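Long-range contacts in serine repeat antigen 5 (Plasmodium falciparum, PDB 6X42), which has the fold of papain-family cysteine proteases but is a pseudo-zymogen, so it probably serves the malaria parasite by means other than classical proteolysis: residues S53-A57 against H219-I223; S58-L62 against V275-V279; L103-E107 against K144-N148; I179-M184 against I223-G227. All blocks are in the same frame, centred on the assembly; numbering follows the deposited sequence.

Helix 53-68 comes first in the chain and supplies half of two contacts. Its first turn closes the loop to H219-I223 (contact 1), and its next turn, S58-L62, reaches further, to V275-V279 near the C terminus (contact 2). Because their four segments alternate along the sequence, contacts 1 and 2 cross. Contact 3, which joins helix 99-109 to the short strand 144-145, lies within both spans. Contact 4 follows it in series, bringing helix 172-186 onto strand 219-230; it falls within the span of contact 2 and shares I223 with contact 1. Together they tie three helices, 53-68, 99-109 and 172-186, to one mixed sheet.

Contact 1 of 4, residues S53-A57 against H219-I223; sequences SWIFA and HAVNI
The interface between the two domains of the papain fold is built here: the first turn of helix 53-68 runs beside strand 219-230, the axes of 53-57 and 219-223 being nearly parallel (16°) and 6.8 Å apart. By family comparison S53 occupies the place of papain's nucleophilic cysteine and H219 that of its histidine. CA atoms of S53 and A220, and of A57 and V221, are each 5.3 Å apart. S53 (chi1 p, 70°) points at the strand, and its OG accepts a hydrogen bond from A220 N at 2.9 Å, while S53 OG lies 3.2 Å from H219 ND1; a water lies 3.0 Å from H219 ND1, and H219 NE2 is hydrogen-bonded to N244 OD1. The CA-CB bond of W54 points away, but W54 CA still meets A220 CB at 4.0 Å; a small residue suits so close an approach. F56 meets Y120 edge-to-face. A57 returns to the strand, where its CB touches A220 CB at 3.6 Å and V221 O at 3.5 Å, a fit suited to two alanines. N222 (chi1 m, chi2 95°) reaches back to the helix: its ND2, also hydrogen-bonded to V189 O, donates to A57 O at 3.0 Å (173°).

Contact 2 of 4, residues S58-L62 against V275-V279; sequences SKYHL and VIFNV
One turn along helix 53-68, the helix that begins at the nucleophile position of the papain fold, residues S58-L62 pack against strand 273-280 of the sheet, the axes of the helical segment and of 275-277 being 9.2 Å apart and inclined at 48° (signed -48°). The nearest CA pair is H61 with F277, 7.8 Å apart, and both point their CA-CB bonds at the opposite segment. H61 has chi1 t (-176°) with chi2 near 55°, which extends the imidazole to the strand backbone and puts NE2 3.0 Å from F277 N, in line to accept its hydrogen bond (168°). F277 (chi1 m, -70°; chi2 -19°) brings its phenyl ring against S58, H61 and L62. There the edge of the H61 ring meets the face of F277 in an offset edge-to-face pair, centroids 5.3 Å apart and planes at 61°. S58 borders the same ring, with S58 O 3.6 Å from F277 CE2; its hydroxyl is turned to W54 O. L62 (m, t) sends CD2 to the phenyl edge, 3.9 Å from F277 CD2, and more loosely to V279 CG1 at 4.3 Å. L103 of helix 99-109 and I190 of the sheet further enclose F277. Since H61 NE2 accepts a hydrogen bond from F277 N, the imidazole is best read as neutral and protonated at ND1, the atom hydrogen-bonded to S188 OG: a buried histidine with both nitrogens satisfied and no charge to bury.

Contact 3 of 4, residues L103-E107 against K144-N148; sequences LQIIE and KILHN
Residue I145 is the plug of this contact and gives up more surface to it than any other. It sits in the short strand 144-145 with extended backbone (phi/psi -80/131), and its side chain (chi1 m, chi2 t) points into the flank of helix 99-109. The tip does most of the touching: I145 CD1 lies 3.5 Å from L103 CD2, 4.1 Å from I106 CG2 and 3.4 Å from E107 OE2. L103 (m, t) supplies the apolar half of the hollow, where branched aliphatic chains fit well. E107 supplies the polar half; E107 CA is 7.8 Å from I145 CA. Its chi2, off the usual wells at -95°, curls the carboxylate over I145, while E107 OE2 accepts a 2.6 Å hydrogen bond from H147 NE2 (160°). Both H147 ring nitrogens donate, ND1 to G157 O, consistent with a doubly protonated, cationic imidazole beside the carboxylate. The contact thus joins helix 99-109 to a short strand of the papain-family domain through an aliphatic core closed by a His-carboxylate hydrogen bond. Behind it, K144 and L146 pair antiparallel with strand 273-280 through D280 and N278, while L103 packs on F277 of that strand and I106 on L62 of helix 53-68.

Contact 4 of 4, residues I179-M184 against I223-G227; sequences IKTEVM and IVGYG
A classic beta bulge in the sheet domain of this papain fold shapes the contact: V224 and G225 of strand 219-230 both face I241, and V224 takes the helix-like psi (-6°) that such a bulge brings. Helix 172-186 packs across this place with its segment axis 8.3 Å from that of 223-227, at 118° to it (signed -118°), and the closest CA pair is V183 with V224, 6.1 Å. Either side of the bulge, I223 and Y226 point to the helix, leaving a hollow between them that V183 (chi1 t) fills. V183 CG2 touches I223 O at 3.7 Å and I223 CG2 at 4.1 Å; V183 CG1 reaches V224 O at 3.6 Å, G225 N at 3.9 Å and Y226 CE1 at 4.1 Å. A beta-branched valine is short and broad enough for that gap. I179 extends the apolar seam, its CG2 4.0 Å from I223 CG2. Y226 (chi1 p, 47°) is the bump on the strand side and lodges in a groove of the helix. The aliphatic stem of K180 lies flat on its ring in a CH-pi contact, CG 3.7 Å from the centroid and 12° off the normal, while NZ is hydrogen-bonded to K26 O. At the ring's rim, M184 CG comes within 3.2 Å of Y226 OH, the hydroxyl that is hydrogen-bonded to N25 O.

Contact 1 of 4, residues S53-A57 against H219-I223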
loop_
_atom_site.group_PDB
_atom_site.type_symbol
_atom_site.label_atom_id
_atom_site.label_comp_id
_atom_site.label_asym_id
_atom_site.label_seq_id
_atom_site.Cartn_x
_atom_site.Cartn_y
_atom_site.Cartn_z
ATOM N N SER A 53 9.151 1.451 4.114
ATOM C CA SER A 53 7.711 1.405 3.865
ATOM C C SER A 53 7.385 1.239 2.386
ATOM O O SER A 53 6.350 0.652 2.049
ATOM C CB SER A 53 7.003 2.643 4.412
ATOM O OG SER A 53 7.312 3.815 3.658
ATOM N N TRP A 54 8.227 1.767 1.494
ATOM C CA TRP A 54 7.965 1.607 0.066
ATOM C C TRP A 54 7.834 0.129 -0.291
ATOM O O TRP A 54 7.035 -0.242 -1.158
ATOM C CB TRP A 54 9.054 2.292 -0.757
ATOM C CG TRP A 54 10.449 1.738 -0.602
ATOM C CD1 TRP A 54 11.295 1.944 0.446
ATOM C CD2 TRP A 54 11.139 0.906 -1.524
ATOM N NE1 TRP A 54 12.482 1.290 0.221
ATOM C CE2 TRP A 54 12.410 0.646 -0.980
ATOM C CE3 TRP A 54 10.818 0.362 -2.770
ATOM C CZ2 TRP A 54 13.363 -0.125 -1.638
ATOM C CZ3 TRP A 54 11.756 -0.419 -3.411
ATOM C CH2 TRP A 54 13.015 -0.653 -2.842
ATOM N N ILE A 55 8.616 -0.727 0.371
ATOM C CA ILE A 55 8.565 -2.167 0.135
ATOM C C ILE A 55 7.313 -2.776 0.759
ATOM O O ILE A 55 6.602 -3.559 0.126
ATOM C CB ILE A 55 9.828 -2.857 0.678
ATOM C CG1 ILE A 55 11.100 -2.224 0.144
ATOM C CG2 ILE A 55 9.777 -4.348 0.315
ATOM C CD1 ILE A 55 12.389 -2.830 0.748
ATOM N N PHE A 56 7.038 -2.456 2.022
ATOM C CA PHE A 56 5.877 -3.032 2.696
ATOM C C PHE A 56 4.575 -2.665 1.998
ATOM O O PHE A 56 3.712 -3.522 1.785
ATOM C CB PHE A 56 5.871 -2.635 4.186
ATOM C CG PHE A 56 6.912 -3.388 4.991
ATOM C CD1 PHE A 56 8.192 -2.873 5.165
ATOM C CD2 PHE A 56 6.639 -4.633 5.500
ATOM C CE1 PHE A 56 9.165 -3.591 5.837
ATOM C CE2 PHE A 56 7.605 -5.351 6.187
ATOM C CZ PHE A 56 8.879 -4.825 6.345
ATOM N N ALA A 57 4.415 -1.397 1.623
ATOM C CA ALA A 57 3.158 -0.996 0.994
ATOM C C ALA A 57 3.025 -1.579 -0.414
ATOM O O ALA A 57 1.931 -1.982 -0.846
ATOM C CB ALA A 57 3.060 0.522 0.962
ATOM N N HIS A 219 6.365 8.557 3.039
ATOM C CA HIS A 219 6.096 7.295 3.709
ATOM C C HIS A 219 4.917 6.651 3.007
ATOM O O HIS A 219 3.881 7.289 2.807
ATOM C CB HIS A 219 5.803 7.578 5.198
ATOM C CG HIS A 219 5.499 6.357 5.992
ATOM N ND1 HIS A 219 6.445 5.404 6.298
ATOM C CD2 HIS A 219 4.347 5.951 6.568
ATOM C CE1 HIS A 219 5.864 4.439 6.986
ATOM N NE2 HIS A 219 4.589 4.742 7.157
ATOM N N ALA A 220 5.093 5.397 2.628
ATOM C CA ALA A 220 4.074 4.651 1.912
ATOM C C ALA A 220 3.244 3.801 2.870
ATOM O O ALA A 220 3.783 3.149 3.757
ATOM C CB ALA A 220 4.696 3.745 0.860
ATOM N N VAL A 221 1.923 3.856 2.687
ATOM C CA VAL A 221 0.926 3.111 3.434
ATOM C C VAL A 221 -0.035 2.497 2.415
ATOM O O VAL A 221 0.197 2.581 1.216
ATOM C CB VAL A 221 0.198 4.003 4.457
ATOM C CG1 VAL A 221 1.167 4.486 5.531
ATOM C CG2 VAL A 221 -0.477 5.183 3.761
ATOM N N ASN A 222 -1.103 1.839 2.881
ATOM C CA ASN A 222 -2.112 1.322 1.958
ATOM C C ASN A 222 -3.481 1.802 2.398
ATOM O O ASN A 222 -3.826 1.720 3.579
ATOM C CB ASN A 222 -2.110 -0.204 1.909
ATOM C CG ASN A 222 -0.793 -0.765 1.421
ATOM O OD1 ASN A 222 0.080 -1.108 2.222
ATOM N ND2 ASN A 222 -0.624 -0.823 0.097
ATOM N N ILE A 223 -4.293 2.242 1.439
ATOM C CA ILE A 223 -5.721 2.410 1.689
ATOM C C ILE A 223 -6.381 1.073 1.416
ATOM O O ILE A 223 -6.178 0.477 0.349
ATOM C CB ILE A 223 -6.322 3.541 0.847
ATOM C CG1 ILE A 223 -5.711 4.885 1.236
ATOM C CG2 ILE A 223 -7.840 3.562 1.018
ATOM C CD1 ILE A 223 -6.067 6.017 0.279
HETATM O O HOH W 1 9.241 4.395 5.955
#

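Contact 2 of 4, residues S58-L62 against V275-V279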
loop_
_atom_site.group_PDB
_atom_site.type_symbol
_atom_site.label_atom_id
_atom_site.label_comp_id
_atom_site.label_asym_id
_atom_site.label_seq_id
_atom_site.Cartn_x
_atom_site.Cartn_y
_atom_site.Cartn_z
ATOM N N SER A 58 4.130 -1.618 -1.155
ATOM C CA SER A 58 4.086 -2.157 -2.506
ATOM C C SER A 58 3.817 -3.652 -2.483
ATOM O O SER A 58 3.014 -4.161 -3.275
ATOM C CB SER A 58 5.394 -1.867 -3.240
ATOM O OG SER A 58 5.595 -0.489 -3.488
ATOM N N LYS A 59 4.478 -4.376 -1.582
ATOM C CA LYS A 59 4.279 -5.819 -1.530
ATOM C C LYS A 59 2.880 -6.163 -1.031
ATOM O O LYS A 59 2.278 -7.149 -1.482
ATOM C CB LYS A 59 5.373 -6.513 -0.708
ATOM C CG LYS A 59 5.105 -6.597 0.782
ATOM C CD LYS A 59 6.308 -7.153 1.566
ATOM C CE LYS A 59 5.972 -7.413 3.007
ATOM N NZ LYS A 59 5.274 -8.713 3.183
ATOM N N TYR A 60 2.345 -5.368 -0.096
ATOM C CA TYR A 60 0.990 -5.622 0.380
ATOM C C TYR A 60 -0.026 -5.461 -0.746
ATOM O O TYR A 60 -0.984 -6.222 -0.840
ATOM C CB TYR A 60 0.647 -4.712 1.547
ATOM C CG TYR A 60 -0.765 -4.869 2.051
ATOM C CD1 TYR A 60 -1.121 -5.902 2.926
ATOM C CD2 TYR A 60 -1.768 -4.013 1.616
ATOM C CE1 TYR A 60 -2.417 -6.028 3.404
ATOM C CE2 TYR A 60 -3.057 -4.129 2.080
ATOM C CZ TYR A 60 -3.390 -5.134 2.968
ATOM O OH TYR A 60 -4.692 -5.192 3.424
ATOM N N HIS A 61 0.181 -4.474 -1.618
ATOM C CA HIS A 61 -0.687 -4.302 -2.780
ATOM C C HIS A 61 -0.672 -5.550 -3.666
ATOM O O HIS A 61 -1.729 -5.996 -4.116
ATOM C CB HIS A 61 -0.268 -3.021 -3.508
ATOM C CG HIS A 61 -1.126 -2.641 -4.680
ATOM N ND1 HIS A 61 -2.489 -2.470 -4.608
ATOM C CD2 HIS A 61 -0.784 -2.332 -5.953
ATOM C CE1 HIS A 61 -2.947 -2.112 -5.801
ATOM N NE2 HIS A 61 -1.929 -1.991 -6.627
ATOM N N LEU A 62 0.501 -6.151 -3.891
ATOM C CA LEU A 62 0.548 -7.422 -4.610
ATOM C C LEU A 62 -0.104 -8.550 -3.815
ATOM O O LEU A 62 -0.758 -9.425 -4.403
ATOM C CB LEU A 62 1.984 -7.792 -4.973
ATOM C CG LEU A 62 2.675 -7.013 -6.071
ATOM C CD1 LEU A 62 4.043 -7.637 -6.348
ATOM C CD2 LEU A 62 1.823 -7.017 -7.345
ATOM N N VAL A 275 -0.867 4.956 -5.819
ATOM C CA VAL A 275 -0.271 4.164 -6.885
ATOM C C VAL A 275 -0.976 2.818 -6.951
ATOM O O VAL A 275 -1.245 2.188 -5.919
ATOM C CB VAL A 275 1.249 3.973 -6.689
ATOM C CG1 VAL A 275 1.857 3.146 -7.805
ATOM C CG2 VAL A 275 1.947 5.301 -6.588
ATOM N N ILE A 276 -1.257 2.373 -8.172
ATOM C CA ILE A 276 -1.765 1.033 -8.442
ATOM C C ILE A 276 -0.815 0.328 -9.403
ATOM O O ILE A 276 -0.169 0.960 -10.245
ATOM C CB ILE A 276 -3.207 0.998 -8.980
ATOM C CG1 ILE A 276 -3.317 1.674 -10.324
ATOM C CG2 ILE A 276 -4.146 1.670 -7.997
ATOM C CD1 ILE A 276 -4.653 1.438 -11.001
ATOM N N PHE A 277 -0.685 -0.985 -9.216
ATOM C CA PHE A 277 0.115 -1.822 -10.095
ATOM C C PHE A 277 -0.781 -2.480 -11.132
ATOM O O PHE A 277 -1.867 -2.979 -10.800
ATOM C CB PHE A 277 0.847 -2.881 -9.296
ATOM C CG PHE A 277 1.974 -2.357 -8.422
ATOM C CD1 PHE A 277 2.570 -1.119 -8.632
ATOM C CD2 PHE A 277 2.468 -3.151 -7.391
ATOM C CE1 PHE A 277 3.616 -0.695 -7.821
ATOM C CE2 PHE A 277 3.526 -2.721 -6.587
ATOM C CZ PHE A 277 4.098 -1.509 -6.813
ATOM N N ASN A 278 -0.313 -2.501 -12.373
ATOM C CA ASN A 278 -1.046 -3.097 -13.488
ATOM C C ASN A 278 -0.381 -4.427 -13.822
ATOM O O ASN A 278 0.675 -4.460 -14.455
ATOM C CB ASN A 278 -1.022 -2.129 -14.654
ATOM C CG ASN A 278 -1.592 -0.772 -14.291
ATOM O OD1 ASN A 278 -2.647 -0.682 -13.670
ATOM N ND2 ASN A 278 -0.888 0.285 -14.654
ATOM N N VAL A 279 -0.986 -5.522 -13.363
ATOM C CA VAL A 279 -0.392 -6.844 -13.514
ATOM C C VAL A 279 -1.395 -7.831 -14.094
ATOM O O VAL A 279 -2.609 -7.694 -13.932
ATOM C CB VAL A 279 0.162 -7.370 -12.178
ATOM C CG1 VAL A 279 1.170 -6.383 -11.593
ATOM C CG2 VAL A 279 -0.980 -7.619 -11.217
#

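Contact 3 of 4, residues L103-E107 against K144-N148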
loop_
_atom_site.group_PDB
_atom_site.type_symbol
_atom_site.label_atom_id
_atom_site.label_comp_id
_atom_site.label_asym_id
_atom_site.label_seq_id
_atom_site.Cartn_x
_atom_site.Cartn_y
_atom_site.Cartn_z
ATOM N N LEU A 103 8.778 -2.211 -8.728
ATOM C CA LEU A 103 8.475 -2.973 -9.931
ATOM C C LEU A 103 9.735 -3.304 -10.728
ATOM O O LEU A 103 9.831 -4.377 -11.331
ATOM C CB LEU A 103 7.496 -2.204 -10.806
ATOM C CG LEU A 103 6.079 -2.098 -10.269
ATOM C CD1 LEU A 103 5.260 -1.307 -11.269
ATOM C CD2 LEU A 103 5.434 -3.442 -10.040
ATOM N N GLN A 104 10.700 -2.388 -10.772
ATOM C CA GLN A 104 11.930 -2.657 -11.510
ATOM C C GLN A 104 12.675 -3.847 -10.931
ATOM O O GLN A 104 13.272 -4.634 -11.672
ATOM C CB GLN A 104 12.821 -1.423 -11.475
ATOM C CG GLN A 104 13.933 -1.481 -12.502
ATOM C CD GLN A 104 13.395 -1.445 -13.942
ATOM O OE1 GLN A 104 12.513 -0.646 -14.269
ATOM N NE2 GLN A 104 13.909 -2.322 -14.791
ATOM N N ILE A 105 12.665 -3.990 -9.607
ATOM C CA ILE A 105 13.328 -5.122 -8.974
ATOM C C ILE A 105 12.651 -6.426 -9.366
ATOM O O ILE A 105 13.327 -7.416 -9.691
ATOM C CB ILE A 105 13.353 -4.909 -7.448
ATOM C CG1 ILE A 105 14.304 -3.758 -7.121
ATOM C CG2 ILE A 105 13.736 -6.197 -6.723
ATOM C CD1 ILE A 105 14.045 -3.132 -5.804
ATOM N N ILE A 106 11.315 -6.444 -9.373
ATOM C CA ILE A 106 10.592 -7.612 -9.883
ATOM C C ILE A 106 10.981 -7.912 -11.325
ATOM O O ILE A 106 11.181 -9.069 -11.697
ATOM C CB ILE A 106 9.071 -7.411 -9.772
ATOM C CG1 ILE A 106 8.660 -7.377 -8.322
ATOM C CG2 ILE A 106 8.333 -8.532 -10.528
ATOM C CD1 ILE A 106 7.188 -7.113 -8.158
ATOM N N GLU A 107 11.015 -6.886 -12.179
ATOM C CA GLU A 107 11.373 -7.130 -13.578
ATOM C C GLU A 107 12.771 -7.718 -13.687
ATOM O O GLU A 107 13.021 -8.608 -14.510
ATOM C CB GLU A 107 11.316 -5.823 -14.366
ATOM C CG GLU A 107 9.978 -5.090 -14.302
ATOM C CD GLU A 107 9.060 -5.400 -15.466
ATOM O OE1 GLU A 107 9.351 -6.344 -16.218
ATOM O OE2 GLU A 107 8.056 -4.682 -15.634
ATOM N N LYS A 144 2.986 -11.232 -14.459
ATOM C CA LYS A 144 3.536 -10.347 -15.472
ATOM C C LYS A 144 3.103 -8.925 -15.158
ATOM O O LYS A 144 1.924 -8.675 -14.900
ATOM C CB LYS A 144 3.020 -10.731 -16.860
ATOM C CG LYS A 144 3.619 -9.913 -17.991
ATOM N N ILE A 145 4.055 -8.003 -15.164
ATOM C CA ILE A 145 3.734 -6.584 -15.103
ATOM C C ILE A 145 3.341 -6.161 -16.511
ATOM O O ILE A 145 4.060 -6.442 -17.477
ATOM C CB ILE A 145 4.941 -5.780 -14.599
ATOM C CG1 ILE A 145 5.217 -6.080 -13.129
ATOM C CG2 ILE A 145 4.701 -4.252 -14.795
ATOM C CD1 ILE A 145 6.557 -5.513 -12.661
ATOM N N LEU A 146 2.209 -5.477 -16.626
ATOM C CA LEU A 146 1.681 -5.088 -17.923
ATOM C C LEU A 146 2.332 -3.804 -18.418
ATOM O O LEU A 146 2.426 -2.812 -17.682
ATOM C CB LEU A 146 0.168 -4.913 -17.837
ATOM C CG LEU A 146 -0.573 -6.231 -17.616
ATOM C CD1 LEU A 146 -2.012 -5.945 -17.285
ATOM C CD2 LEU A 146 -0.468 -7.122 -18.842
ATOM N N HIS A 147 2.767 -3.822 -19.685
ATOM C CA HIS A 147 3.287 -2.638 -20.365
ATOM C C HIS A 147 2.553 -2.425 -21.676
ATOM O O HIS A 147 3.129 -1.956 -22.660
ATOM C CB HIS A 147 4.788 -2.738 -20.594
ATOM C CG HIS A 147 5.552 -2.900 -19.328
ATOM N ND1 HIS A 147 5.682 -1.885 -18.406
ATOM C CD2 HIS A 147 6.187 -3.970 -18.806
ATOM C CE1 HIS A 147 6.393 -2.317 -17.381
ATOM N NE2 HIS A 147 6.723 -3.576 -17.606
ATOM N N ASN A 148 1.282 -2.794 -21.694
ATOM C CA ASN A 148 0.492 -2.704 -22.906
ATOM C C ASN A 148 0.251 -1.249 -23.244
ATOM O O ASN A 148 0.048 -0.413 -22.358
ATOM C CB ASN A 148 -0.839 -3.416 -22.701
ATOM C CG ASN A 148 -0.669 -4.904 -22.516
ATOM O OD1 ASN A 148 0.196 -5.526 -23.137
ATOM N ND2 ASN A 148 -1.491 -5.490 -21.655
#

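Contact 4 of 4, residues I179-M184 against I223-G227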
loop_
_atom_site.group_PDB
_atom_site.type_symbol
_atom_site.label_atom_id
_atom_site.label_comp_id
_atom_site.label_asym_id
_atom_site.label_seq_id
_atom_site.Cartn_x
_atom_site.Cartn_y
_atom_site.Cartn_z
ATOM N N ILE A 179 -10.045 5.718 -6.141
ATOM C CA ILE A 179 -9.485 4.909 -5.068
ATOM C C ILE A 179 -10.474 3.828 -4.638
ATOM O O ILE A 179 -10.102 2.659 -4.471
ATOM C CB ILE A 179 -9.047 5.802 -3.895
ATOM C CG1 ILE A 179 -7.891 6.714 -4.335
ATOM C CG2 ILE A 179 -8.696 4.951 -2.684
ATOM C CD1 ILE A 179 -7.644 7.861 -3.416
ATOM N N LYS A 180 -11.754 4.191 -4.461
ATOM C CA LYS A 180 -12.729 3.192 -4.041
ATOM C C LYS A 180 -12.791 2.035 -5.036
ATOM O O LYS A 180 -12.816 0.860 -4.644
ATOM C CB LYS A 180 -14.117 3.812 -3.880
ATOM C CG LYS A 180 -14.290 4.725 -2.680
ATOM C CD LYS A 180 -15.735 5.185 -2.573
ATOM C CE LYS A 180 -16.037 5.873 -1.254
ATOM N NZ LYS A 180 -17.509 6.173 -1.134
ATOM N N THR A 181 -12.827 2.351 -6.336
ATOM C CA THR A 181 -12.874 1.308 -7.357
ATOM C C THR A 181 -11.677 0.363 -7.269
ATOM O O THR A 181 -11.830 -0.861 -7.370
ATOM C CB THR A 181 -12.939 1.949 -8.741
ATOM O OG1 THR A 181 -14.138 2.731 -8.831
ATOM C CG2 THR A 181 -12.977 0.879 -9.826
ATOM N N GLU A 182 -10.477 0.916 -7.067
ATOM C CA GLU A 182 -9.275 0.088 -6.988
ATOM C C GLU A 182 -9.238 -0.734 -5.705
ATOM O O GLU A 182 -8.802 -1.890 -5.717
ATOM C CB GLU A 182 -8.032 0.952 -7.139
ATOM C CG GLU A 182 -7.960 1.690 -8.466
ATOM C CD GLU A 182 -7.860 0.775 -9.660
ATOM O OE1 GLU A 182 -7.415 -0.381 -9.505
ATOM O OE2 GLU A 182 -8.221 1.225 -10.762
ATOM N N VAL A 183 -9.686 -0.162 -4.586
ATOM C CA VAL A 183 -9.776 -0.938 -3.350
ATOM C C VAL A 183 -10.734 -2.109 -3.535
ATOM O O VAL A 183 -10.439 -3.241 -3.135
ATOM C CB VAL A 183 -10.170 -0.027 -2.173
ATOM C CG1 VAL A 183 -10.488 -0.847 -0.918
ATOM C CG2 VAL A 183 -9.067 0.981 -1.877
ATOM N N MET A 184 -11.876 -1.864 -4.174
ATOM C CA MET A 184 -12.826 -2.944 -4.427
ATOM C C MET A 184 -12.224 -4.023 -5.319
ATOM O O MET A 184 -12.371 -5.217 -5.049
ATOM C CB MET A 184 -14.083 -2.379 -5.084
ATOM C CG MET A 184 -14.907 -1.556 -4.120
ATOM S SD MET A 184 -16.422 -0.900 -4.813
ATOM C CE MET A 184 -17.177 -2.401 -5.446
ATOM N N ILE A 223 -4.293 2.242 1.439
ATOM C CA ILE A 223 -5.721 2.410 1.689
ATOM C C ILE A 223 -6.381 1.073 1.416
ATOM O O ILE A 223 -6.178 0.477 0.349
ATOM C CB ILE A 223 -6.322 3.541 0.847
ATOM C CG1 ILE A 223 -5.711 4.885 1.236
ATOM C CG2 ILE A 223 -7.840 3.562 1.018
ATOM C CD1 ILE A 223 -6.067 6.017 0.279
ATOM N N VAL A 224 -7.125 0.576 2.404
ATOM C CA VAL A 224 -7.682 -0.773 2.374
ATOM C C VAL A 224 -9.187 -0.813 2.523
ATOM O O VAL A 224 -9.769 -1.902 2.439
ATOM C CB VAL A 224 -6.999 -1.689 3.413
ATOM C CG1 VAL A 224 -5.496 -1.680 3.206
ATOM C CG2 VAL A 224 -7.358 -1.304 4.850
ATOM N N GLY A 225 -9.824 0.315 2.776
ATOM C CA GLY A 225 -11.260 0.354 2.973
ATOM C C GLY A 225 -11.678 1.786 3.224
ATOM O O GLY A 225 -10.879 2.724 3.096
ATOM N N TYR A 226 -12.951 1.943 3.575
ATOM C CA TYR A 226 -13.557 3.266 3.670
ATOM C C TYR A 226 -14.974 3.117 4.218
ATOM O O TYR A 226 -15.565 2.030 4.210
ATOM C CB TYR A 226 -13.608 3.986 2.315
ATOM C CG TYR A 226 -14.122 3.121 1.191
ATOM C CD1 TYR A 226 -13.235 2.460 0.347
ATOM C CD2 TYR A 226 -15.490 2.961 0.969
ATOM C CE1 TYR A 226 -13.689 1.663 -0.679
ATOM C CE2 TYR A 226 -15.945 2.185 -0.063
ATOM C CZ TYR A 226 -15.032 1.528 -0.876
ATOM O OH TYR A 226 -15.437 0.716 -1.903
ATOM N N GLY A 227 -15.523 4.237 4.672
ATOM C CA GLY A 227 -16.890 4.233 5.156
ATOM C C GLY A 227 -17.338 5.641 5.457
ATOM O O GLY A 227 -16.589 6.606 5.310
#